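Local atomic coordinates of outer surface protein (Bacillus cereus ATCC 14579, PDB entry 1X7F), a protein that is of unknown function but probably acts as a 6-phospho-N-acetylmuramidase, cleaving glycosidic bonds of 6-phospho-N-acetylmuramic acid saccharides during cell-wall recycling. Residues Ile347-Met352 against Phe370-Val375. Residues are numbered along the deposited sequence; the frame is centred on the assembly and turned at random.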
loop_
_atom_site.group_PDB
_atom_site.type_symbol
_atom_site.label_atom_id
_atom_site.label_comp_id
_atom_site.label_asym_id
_atom_site.label_seq_id
_atom_site.Cartn_x
_atom_site.Cartn_y
_atom_site.Cartn_z
ATOM N N ILE A 347 9.892 15.342 -14.787
ATOM C CA ILE A 347 9.294 14.087 -15.178
ATOM C C ILE A 347 8.089 14.489 -16.021
ATOM O O ILE A 347 7.276 15.293 -15.593
ATOM C CB ILE A 347 8.891 13.202 -13.954
ATOM C CG1 ILE A 347 10.102 12.950 -13.038
ATOM C CG2 ILE A 347 8.277 11.870 -14.455
ATOM C CD1 ILE A 347 9.836 11.975 -11.895
ATOM N N ILE A 348 8.022 13.969 -17.241
ATOM C CA ILE A 348 6.996 14.379 -18.186
ATOM C C ILE A 348 5.659 13.729 -17.818
ATOM O O ILE A 348 5.615 12.542 -17.486
ATOM C CB ILE A 348 7.437 14.026 -19.652
ATOM C CG1 ILE A 348 8.836 14.601 -19.980
ATOM C CG2 ILE A 348 6.404 14.505 -20.672
ATOM C CD1 ILE A 348 9.064 16.090 -19.583
ATOM N N LEU A 349 4.586 14.523 -17.865
ATOM C CA LEU A 349 3.235 14.052 -17.584
ATOM C C LEU A 349 2.381 13.950 -18.840
ATOM O O LEU A 349 1.503 13.098 -18.907
ATOM C CB LEU A 349 2.538 14.961 -16.559
ATOM C CG LEU A 349 3.199 15.056 -15.184
ATOM C CD1 LEU A 349 2.518 16.142 -14.340
ATOM C CD2 LEU A 349 3.182 13.709 -14.461
ATOM N N LYS A 350 2.649 14.821 -19.821
ATOM C CA LYS A 350 1.903 14.901 -21.088
ATOM C C LYS A 350 2.880 15.134 -22.241
ATOM O O LYS A 350 3.912 15.789 -22.069
ATOM C CB LYS A 350 0.915 16.087 -21.098
ATOM C CG LYS A 350 -0.194 16.052 -20.080
ATOM C CD LYS A 350 -1.156 17.260 -20.233
ATOM C CE LYS A 350 -1.641 17.397 -21.673
ATOM N NZ LYS A 350 -3.036 17.876 -21.787
ATOM N N GLU A 351 2.514 14.651 -23.424
ATOM C CA GLU A 351 3.373 14.747 -24.599
ATOM C C GLU A 351 3.668 16.208 -24.977
ATOM O O GLU A 351 2.771 17.053 -24.945
ATOM C CB GLU A 351 2.740 13.993 -25.795
ATOM C CG GLU A 351 3.631 13.975 -27.044
ATOM C CD GLU A 351 2.983 13.313 -28.240
ATOM O OE1 GLU A 351 2.468 12.185 -28.088
ATOM O OE2 GLU A 351 2.985 13.917 -29.341
ATOM N N MET A 352 4.922 16.483 -25.336
ATOM C CA MET A 352 5.341 17.782 -25.871
ATOM C C MET A 352 6.317 17.540 -27.024
ATOM O O MET A 352 7.000 16.511 -27.037
ATOM C CB MET A 352 6.007 18.652 -24.802
ATOM C CG MET A 352 5.088 19.075 -23.649
ATOM S SD MET A 352 6.065 19.692 -22.277
ATOM C CE MET A 352 6.554 18.181 -21.454
ATOM N N PHE A 370 1.048 5.570 -13.432
ATOM C CA PHE A 370 -0.131 6.092 -12.739
ATOM C C PHE A 370 0.253 6.736 -11.379
ATOM O O PHE A 370 -0.466 7.585 -10.861
ATOM C CB PHE A 370 -1.167 4.980 -12.553
ATOM C CG PHE A 370 -0.811 4.005 -11.478
ATOM C CD1 PHE A 370 -1.303 4.173 -10.185
ATOM C CD2 PHE A 370 0.036 2.928 -11.743
ATOM C CE1 PHE A 370 -0.963 3.284 -9.185
ATOM C CE2 PHE A 370 0.372 2.041 -10.745
ATOM C CZ PHE A 370 -0.124 2.212 -9.463
ATOM N N LEU A 371 1.386 6.324 -10.819
ATOM C CA LEU A 371 1.849 6.837 -9.537
ATOM C C LEU A 371 2.228 8.320 -9.584
ATOM O O LEU A 371 2.159 9.003 -8.570
ATOM C CB LEU A 371 3.000 5.991 -8.991
ATOM C CG LEU A 371 2.649 4.636 -8.370
ATOM C CD1 LEU A 371 3.916 3.936 -7.895
ATOM C CD2 LEU A 371 1.608 4.735 -7.226
ATOM N N LEU A 372 2.577 8.810 -10.773
ATOM C CA LEU A 372 2.817 10.236 -11.020
ATOM C C LEU A 372 1.679 11.181 -10.590
ATOM O O LEU A 372 1.935 12.345 -10.246
ATOM C CB LEU A 372 3.151 10.469 -12.496
ATOM C CG LEU A 372 4.416 9.759 -12.975
ATOM C CD1 LEU A 372 4.582 9.884 -14.502
ATOM C CD2 LEU A 372 5.633 10.305 -12.213
ATOM N N ASP A 373 0.445 10.678 -10.594
ATOM C CA ASP A 373 -0.715 11.443 -10.170
ATOM C C ASP A 373 -0.711 11.752 -8.667
ATOM O O ASP A 373 -1.431 12.639 -8.213
ATOM C CB ASP A 373 -2.003 10.689 -10.530
ATOM C CG ASP A 373 -2.204 10.523 -12.043
ATOM O OD1 ASP A 373 -1.491 11.165 -12.855
ATOM O OD2 ASP A 373 -3.071 9.752 -12.505
ATOM N N TYR A 374 0.082 11.008 -7.898
ATOM C CA TYR A 374 0.226 11.257 -6.464
ATOM C C TYR A 374 1.335 12.263 -6.122
ATOM O O TYR A 374 1.486 12.652 -4.959
ATOM C CB TYR A 374 0.362 9.926 -5.693
ATOM C CG TYR A 374 -0.856 9.079 -5.928
ATOM C CD1 TYR A 374 -0.893 8.168 -6.984
ATOM C CD2 TYR A 374 -2.007 9.257 -5.164
ATOM C CE1 TYR A 374 -2.033 7.426 -7.249
ATOM C CE2 TYR A 374 -3.154 8.512 -5.422
ATOM C CZ TYR A 374 -3.151 7.603 -6.470
ATOM O OH TYR A 374 -4.259 6.862 -6.748
ATOM N N VAL A 375 2.095 12.690 -7.134
ATOM C CA VAL A 375 3.026 13.801 -6.964
ATOM C C VAL A 375 2.262 15.101 -7.196
ATOM O O VAL A 375 2.212 15.618 -8.308
ATOM C CB VAL A 375 4.279 13.723 -7.899
ATOM C CG1 VAL A 375 5.278 14.820 -7.526
ATOM C CG2 VAL A 375 4.953 12.360 -7.813
#
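Leu372 packs against Ile347 and Leu349, and the contact it makes is carried by aliphatic groups, burying 145 Å² in all, with 73 Å² of that on Leu372 itself. Of its two methyls, CD2 makes the closer approach to Ile347, 3.8 Å from Ile347 CG2, while CD1 lies 4.1 Å from Ile348 O and also near both side chains. Leu349 closes over the stem instead, its CD2 resting 3.8 Å from Leu372 CB and 4.1 Å from Leu372 CD1. The branch of Ile347 that does the touching is explained by its first torsion: with chi1 at -56°, CG1 sits beside the backbone N and CG2 points anti to it, toward Leu372.

The 3-10 segment that presents Leu372 bonds within itself, Val375 N donating to Leu372 O at 3.1 Å in an i to i+3 bond, while Ile347 is held in the sheet by Val304 of strand 303-306. Leu272, on strand 270-276 of the same mixed sheet, touches both Ile347 and Leu372 and adds to the apolar cluster.

One arginine bridges the two segments: Arg328 NH1 makes a salt bridge with Asp373 OD1 and its NH2 a hydrogen bond with Leu349 O. The chemistry implies that the 3-10 turn and the strand end meet through van der Waals contact between branched aliphatic side chains, methyl on methyl for Ile347 and methyl on CB for Leu349, with the arginine supplying a polar link beside it.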